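Local coordinates for protein transcription anti-terminator antagonist UpxZ (Bacteroides uniformis ATCC 8492, PDB 4EPZ) that probably antagonises transcription anti-termination and thereby takes part in regulating capsular polysaccharide synthesis, at residues K80-K83 with K84-L88; S134-D138 with E139-I143. All coordinates share one frame; numbering follows the deposited sequence.

Contact 1: residues K80-K83 with K84-L88; sequences KERK and KQVIL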
ATOM      1  N   LYS A  80      12.873  -0.553  -8.742  1.00 23.55           N
ATOM      2  CA  LYS A  80      11.630  -0.531  -7.961  1.00 21.34           C
ATOM      3  C   LYS A  80      11.839   0.052  -6.548  1.00 22.78           C
ATOM      4  O   LYS A  80      11.000   0.850  -6.081  1.00 21.71           O
ATOM      5  CB  LYS A  80      11.046  -1.946  -7.878  1.00 23.82           C
ATOM      6  CG  LYS A  80       9.581  -1.942  -7.464  1.00 27.14           C
ATOM      7  CD  LYS A  80       8.897  -3.267  -7.817  1.00 29.16           C
ATOM      8  CE  LYS A  80       9.231  -4.354  -6.832  1.00 26.67           C
ATOM      9  NZ  LYS A  80       8.429  -5.593  -7.093  1.00 22.63           N
ATOM     10  N   GLU A  81      12.952  -0.311  -5.872  1.00 21.66           N
ATOM     11  CA  GLU A  81      13.211   0.225  -4.521  1.00 20.76           C
ATOM     12  C   GLU A  81      13.362   1.752  -4.564  1.00 22.88           C
ATOM     13  O   GLU A  81      12.791   2.455  -3.721  1.00 21.25           O
ATOM     14  CB  GLU A  81      14.438  -0.427  -3.880  1.00 22.62           C
ATOM     15  CG  GLU A  81      14.210  -1.901  -3.555  1.00 33.68           C
ATOM     16  CD  GLU A  81      13.005  -2.227  -2.691  1.00 49.25           C
ATOM     17  OE1 GLU A  81      12.808  -1.546  -1.658  1.00 31.02           O
ATOM     18  OE2 GLU A  81      12.229  -3.132  -3.076  1.00 45.48           O
ATOM     19  N   ARG A  82      14.107   2.267  -5.560  1.00 21.11           N
ATOM     20  CA  ARG A  82      14.248   3.721  -5.707  1.00 20.42           C
ATOM     21  C   ARG A  82      12.844   4.355  -5.930  1.00 20.92           C
ATOM     22  O   ARG A  82      12.514   5.366  -5.303  1.00 19.29           O
ATOM     23  CB  ARG A  82      15.163   4.047  -6.889  1.00 19.76           C
ATOM     24  CG  ARG A  82      15.412   5.564  -7.051  1.00 22.78           C
ATOM     25  CD  ARG A  82      16.089   5.918  -8.371  1.00 28.29           C
ATOM     26  NE  ARG A  82      15.228   5.625  -9.520  1.00 26.32           N
ATOM     27  CZ  ARG A  82      14.205   6.371  -9.926  1.00 41.68           C
ATOM     28  NH1 ARG A  82      13.927   7.520  -9.318  1.00 27.84           N
ATOM     29  NH2 ARG A  82      13.466   5.987 -10.960  1.00 26.45           N
ATOM     30  N   LYS A  83      12.025   3.775  -6.845  1.00 18.37           N
ATOM     31  CA  LYS A  83      10.672   4.300  -7.115  1.00 17.69           C
ATOM     32  C   LYS A  83       9.784   4.271  -5.845  1.00 19.45           C
ATOM     33  O   LYS A  83       9.012   5.211  -5.620  1.00 17.89           O
ATOM     34  CB  LYS A  83       9.981   3.534  -8.257  1.00 20.31           C
ATOM     35  CG  LYS A  83      10.631   3.716  -9.632  1.00 22.69           C
ATOM     36  CD  LYS A  83       9.783   2.926 -10.653  1.00 25.40           C
ATOM     37  CE  LYS A  83      10.371   2.912 -12.037  1.00 43.44           C
ATOM     38  NZ  LYS A  83       9.921   1.704 -12.774  1.00 51.06           N
ATOM     39  N   LYS A  84       9.908   3.230  -4.994  1.00 16.03           N
ATOM     40  CA  LYS A  84       9.108   3.179  -3.771  1.00 17.89           C
ATOM     41  C   LYS A  84       9.463   4.340  -2.846  1.00 19.13           C
ATOM     42  O   LYS A  84       8.570   4.934  -2.252  1.00 19.15           O
ATOM     43  CB  LYS A  84       9.253   1.841  -3.050  1.00 18.93           C
ATOM     44  CG  LYS A  84       8.507   0.758  -3.811  1.00 20.95           C
ATOM     45  CD  LYS A  84       8.176  -0.431  -2.943  1.00 34.54           C
ATOM     46  CE  LYS A  84       9.380  -1.259  -2.603  1.00 34.21           C
ATOM     47  NZ  LYS A  84       8.996  -2.449  -1.779  1.00 39.37           N
ATOM     48  N   GLN A  85      10.740   4.738  -2.798  1.00 17.49           N
ATOM     49  CA  GLN A  85      11.138   5.866  -1.952  1.00 16.56           C
ATOM     50  C   GLN A  85      10.588   7.161  -2.501  1.00 20.07           C
ATOM     51  O   GLN A  85      10.163   8.009  -1.720  1.00 17.32           O
ATOM     52  CB  GLN A  85      12.649   5.935  -1.775  1.00 18.40           C
ATOM     53  CG  GLN A  85      13.124   4.684  -0.991  1.00 26.56           C
ATOM     54  CD  GLN A  85      14.374   5.032  -0.273  1.00 43.32           C
ATOM     55  OE1 GLN A  85      15.333   5.495  -0.879  1.00 35.97           O
ATOM     56  NE2 GLN A  85      14.351   4.931   1.034  1.00 33.49           N
ATOM     57  N   VAL A  86      10.544   7.323  -3.853  1.00 16.34           N
ATOM     58  CA  VAL A  86       9.885   8.516  -4.428  1.00 16.55           C
ATOM     59  C   VAL A  86       8.411   8.587  -3.942  1.00 18.09           C
ATOM     60  O   VAL A  86       7.920   9.652  -3.562  1.00 16.24           O
ATOM     61  CB  VAL A  86       9.985   8.498  -5.985  1.00 19.60           C
ATOM     62  CG1 VAL A  86       9.173   9.652  -6.609  1.00 18.25           C
ATOM     63  CG2 VAL A  86      11.456   8.530  -6.437  1.00 19.75           C
ATOM     64  N   ILE A  87       7.701   7.451  -3.963  1.00 14.71           N
ATOM     65  CA  ILE A  87       6.302   7.370  -3.555  1.00 14.91           C
ATOM     66  C   ILE A  87       6.160   7.667  -2.080  1.00 16.51           C
ATOM     67  O   ILE A  87       5.270   8.453  -1.675  1.00 16.32           O
ATOM     68  CB  ILE A  87       5.740   5.970  -3.921  1.00 16.45           C
ATOM     69  CG1 ILE A  87       5.739   5.799  -5.447  1.00 17.91           C
ATOM     70  CG2 ILE A  87       4.319   5.834  -3.372  1.00 17.04           C
ATOM     71  CD1 ILE A  87       5.787   4.290  -5.836  1.00 20.43           C
ATOM     72  N   LEU A  88       7.020   7.066  -1.252  1.00 14.98           N
ATOM     73  CA  LEU A  88       6.989   7.346   0.177  1.00 15.52           C
ATOM     74  C   LEU A  88       7.168   8.842   0.468  1.00 16.44           C
ATOM     75  O   LEU A  88       6.439   9.403   1.298  1.00 16.56           O
ATOM     76  CB  LEU A  88       8.068   6.548   0.904  1.00 16.42           C
ATOM     77  CG  LEU A  88       7.772   5.078   1.030  1.00 20.59           C
ATOM     78  CD1 LEU A  88       9.066   4.314   1.329  1.00 22.23           C
ATOM     79  CD2 LEU A  88       6.673   4.782   2.090  1.00 24.59           C
TER
HETATM   80  O   HOH W   1      11.078  -2.000   0.131  1.00 32.72           O
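A bend at chi2 of Glu-81 (-55°) and another at chi3 of Lys-84 (-72°) bring a carboxylate and an ammonium group together three residues apart on helix 80-92. Both side chains start with CG anti to the carbonyl carbon and run side by side in the same direction, which sets the carboxylate beside the CE and NZ end of Lys-84. The acid's OE2 is 3.4 Å from CE of Lys-84, and a long salt bridge of 3.5 Å joins OE2 of Glu-81 to NZ of Lys-84. A water bridges the other oxygen to the lysine: it donates to OE1 of Glu-81 and accepts from NZ of Lys-84, the latter at 2.9 Å. The same NZ makes a second salt bridge, to Glu-114 of helix 102-115. On another side of the helix, Arg-82 runs alongside Val-86, NH1 coming obliquely to within 3.9 Å of CG2 of Val-86, while its guanidinium pairs with Asp-79. Ile-87 folds CG1 back to 3.3 Å from O of Lys-83, whose own extended chain leads to Asp-46 of helix 32-49. Under these side chains the backbone bonds run from each residue to the fourth before it, Lys-84 N reaching Lys-80 O at 2.8 Å. The whole illustrates the first turns of an alpha-helix carrying an i, i+3 acid-lysine pair reinforced by a water bridge.

Contact 2: residues S134-D138 with E139-I143; sequences SDLTD and EQKEI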
ATOM      1  N   SER A 134     -17.137  -3.603  18.002  1.00 31.90           N
ATOM      2  CA  SER A 134     -18.332  -4.439  17.869  0.50 32.98           C
ATOM      3  C   SER A 134     -18.869  -4.498  16.429  1.00 36.34           C
ATOM      4  O   SER A 134     -19.745  -5.314  16.143  1.00 37.36           O
ATOM      5  CB  SER A 134     -19.420  -3.969  18.827  0.50 37.22           C
ATOM      6  OG  SER A 134     -19.054  -4.317  20.152  0.50 43.61           O
ATOM      7  N   ASP A 135     -18.310  -3.685  15.497  1.00 31.57           N
ATOM      8  CA  ASP A 135     -18.775  -3.681  14.099  1.00 30.46           C
ATOM      9  C   ASP A 135     -17.694  -3.143  13.169  1.00 31.07           C
ATOM     10  O   ASP A 135     -17.845  -2.100  12.536  1.00 30.31           O
ATOM     11  CB  ASP A 135     -20.092  -2.866  13.942  1.00 32.27           C
ATOM     12  CG  ASP A 135     -20.909  -3.138  12.682  1.00 41.55           C
ATOM     13  OD1 ASP A 135     -20.569  -4.095  11.937  1.00 44.22           O
ATOM     14  OD2 ASP A 135     -21.915  -2.424  12.461  1.00 41.91           O
ATOM     15  N   LEU A 136     -16.597  -3.858  13.093  1.00 28.22           N
ATOM     16  CA  LEU A 136     -15.531  -3.451  12.187  1.00 26.11           C
ATOM     17  C   LEU A 136     -15.933  -3.867  10.787  1.00 29.60           C
ATOM     18  O   LEU A 136     -16.475  -4.975  10.618  1.00 31.77           O
ATOM     19  CB  LEU A 136     -14.200  -4.116  12.585  1.00 25.85           C
ATOM     20  CG  LEU A 136     -13.581  -3.771  13.930  1.00 28.90           C
ATOM     21  CD1 LEU A 136     -12.505  -4.807  14.315  1.00 29.38           C
ATOM     22  CD2 LEU A 136     -13.031  -2.360  13.950  1.00 25.73           C
ATOM     23  N   THR A 137     -15.675  -3.013   9.789  1.00 23.51           N
ATOM     24  CA  THR A 137     -15.928  -3.344   8.384  1.00 23.67           C
ATOM     25  C   THR A 137     -14.950  -4.440   7.930  1.00 27.54           C
ATOM     26  O   THR A 137     -13.902  -4.617   8.565  1.00 25.67           O
ATOM     27  CB  THR A 137     -15.804  -2.108   7.488  1.00 25.47           C
ATOM     28  OG1 THR A 137     -14.415  -1.802   7.342  1.00 24.09           O
ATOM     29  CG2 THR A 137     -16.577  -0.874   8.033  1.00 27.15           C
ATOM     30  N   ASP A 138     -15.259  -5.145   6.821  1.00 25.95           N
ATOM     31  CA  ASP A 138     -14.339  -6.160   6.273  1.00 25.63           C
ATOM     32  C   ASP A 138     -12.940  -5.537   5.960  1.00 27.03           C
ATOM     33  O   ASP A 138     -11.911  -6.151   6.263  1.00 25.47           O
ATOM     34  CB  ASP A 138     -14.941  -6.767   4.985  1.00 27.79           C
ATOM     35  CG  ASP A 138     -16.141  -7.681   5.213  1.00 35.14           C
ATOM     36  OD1 ASP A 138     -16.551  -7.851   6.396  1.00 34.36           O
ATOM     37  OD2 ASP A 138     -16.644  -8.265   4.217  1.00 40.04           O
ATOM     38  N   GLU A 139     -12.906  -4.301   5.403  1.00 22.29           N
ATOM     39  CA  GLU A 139     -11.647  -3.616   5.059  1.00 21.43           C
ATOM     40  C   GLU A 139     -10.865  -3.202   6.309  1.00 23.08           C
ATOM     41  O   GLU A 139      -9.635  -3.233   6.294  1.00 20.77           O
ATOM     42  CB  GLU A 139     -11.904  -2.368   4.178  1.00 22.39           C
ATOM     43  CG  GLU A 139     -12.417  -2.677   2.773  1.00 27.40           C
ATOM     44  CD  GLU A 139     -13.795  -3.307   2.658  1.00 37.32           C
ATOM     45  OE1 GLU A 139     -14.627  -3.107   3.577  1.00 27.07           O
ATOM     46  OE2 GLU A 139     -14.025  -4.042   1.665  1.00 28.33           O
ATOM     47  N   GLN A 140     -11.573  -2.757   7.358  1.00 20.67           N
ATOM     48  CA  GLN A 140     -10.944  -2.398   8.633  1.00 19.01           C
ATOM     49  C   GLN A 140     -10.311  -3.646   9.237  1.00 22.09           C
ATOM     50  O   GLN A 140      -9.156  -3.602   9.648  1.00 19.50           O
ATOM     51  CB  GLN A 140     -11.989  -1.809   9.592  1.00 18.71           C
ATOM     52  CG  GLN A 140     -12.374  -0.411   9.147  1.00 19.02           C
ATOM     53  CD  GLN A 140     -13.507   0.178   9.952  1.00 21.54           C
ATOM     54  OE1 GLN A 140     -14.193  -0.485  10.746  1.00 21.74           O
ATOM     55  NE2 GLN A 140     -13.791   1.443   9.653  1.00 21.31           N
ATOM     56  N   LYS A 141     -11.039  -4.786   9.217  1.00 20.88           N
ATOM     57  CA  LYS A 141     -10.461  -6.031   9.756  1.00 21.41           C
ATOM     58  C   LYS A 141      -9.198  -6.421   8.982  1.00 23.78           C
ATOM     59  O   LYS A 141      -8.206  -6.793   9.599  1.00 24.25           O
ATOM     60  CB  LYS A 141     -11.479  -7.174   9.719  1.00 23.49           C
ATOM     61  CG  LYS A 141     -12.589  -7.025  10.735  1.00 26.08           C
ATOM     62  CD  LYS A 141     -13.652  -8.094  10.463  1.00 33.20           C
ATOM     63  CE  LYS A 141     -14.801  -7.961  11.421  1.00 40.91           C
ATOM     64  NZ  LYS A 141     -15.856  -8.968  11.131  1.00 53.12           N
ATOM     65  N   GLU A 142      -9.225  -6.329   7.645  1.00 20.91           N
ATOM     66  CA  GLU A 142      -8.091  -6.692   6.801  1.00 21.32           C
ATOM     67  C   GLU A 142      -6.871  -5.809   7.054  1.00 22.22           C
ATOM     68  O   GLU A 142      -5.771  -6.342   7.152  1.00 23.22           O
ATOM     69  CB  GLU A 142      -8.441  -6.589   5.318  1.00 23.34           C
ATOM     70  CG  GLU A 142      -9.323  -7.707   4.781  1.00 35.79           C
ATOM     71  CD  GLU A 142      -9.363  -7.749   3.262  1.00 63.87           C
ATOM     72  OE1 GLU A 142      -8.446  -7.174   2.624  1.00 56.00           O
ATOM     73  OE2 GLU A 142     -10.300  -8.371   2.708  1.00 53.25           O
ATOM     74  N   ILE A 143      -7.071  -4.471   7.141  1.00 17.18           N
ATOM     75  CA  ILE A 143      -5.924  -3.558   7.283  1.00 15.90           C
ATOM     76  C   ILE A 143      -5.331  -3.727   8.699  1.00 19.92           C
ATOM     77  O   ILE A 143      -4.112  -3.643   8.845  1.00 19.79           O
ATOM     78  CB  ILE A 143      -6.259  -2.091   6.931  1.00 17.57           C
ATOM     79  CG1 ILE A 143      -4.957  -1.254   6.696  1.00 16.82           C
ATOM     80  CG2 ILE A 143      -7.200  -1.445   7.971  1.00 19.17           C
ATOM     81  CD1 ILE A 143      -4.106  -1.831   5.448  1.00 17.51           C
TER
HETATM   82  O   HOH W   2     -15.925   0.198  12.706  1.00 28.85           O
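The side chain of Gln-140 reaches back across Thr-137, the two crossing at a slant. CB lies 3.3 Å from OG1 of Thr-137, CG 3.1 Å and CD 3.4 Å from the same oxygen, with the methyl CG2 just beyond CD. Because CG sits beside the backbone N (chi1 -73°) and the chain then runs straight (chi2 174°), OE1 arrives at N of Thr-137 and accepts from it at 3.1 Å, the donor 46° out of the amide plane; NE2 lies 4.0 Å from CG2 of Thr-137. A water that also donates to O of Asp-135 gives OE1 of Gln-140 a second bond, at 2.7 Å. Backbone N of Gln-140 in turn donates to OG1 of Thr-137 at 3.0 Å, completing a capping box with Thr-137 as N-cap. With an alanine here, N of Thr-137 and the water would probably be left without their shared acceptor and the cap only half made. Beside the box, Lys-141 lays CG 3.8 Å from CB of Leu-136. In this all-helical fold the cap begins helix 138-152: Leu-136 and Gln-140 touch Trp-131, Glu-139 and Ile-143 face helix 102-115, and OE1 of Glu-142 is hydrogen-bonded to NE2 of His-17, on helix 5-20.

Contact 1 and contact 2 occupy opposite sides of the chain's centre, their own centres about 29 Å apart and their nearest atoms about 13 Å, so neither touches the other. Both lie at the start of a helix, yet they differ in setting: 80-88 is partly buried, whereas 134-143 is a surface contact. Helix 102-115 connects them indirectly, for it meets contact 1 through Glu-114 and Thr-115 near its end and contact 2 through Leu-102, Met-105, Arg-106 and Thr-109. A calcium ion lies about 4 Å from the side chain of Lys-84, which places contact 1 beside a bound metal.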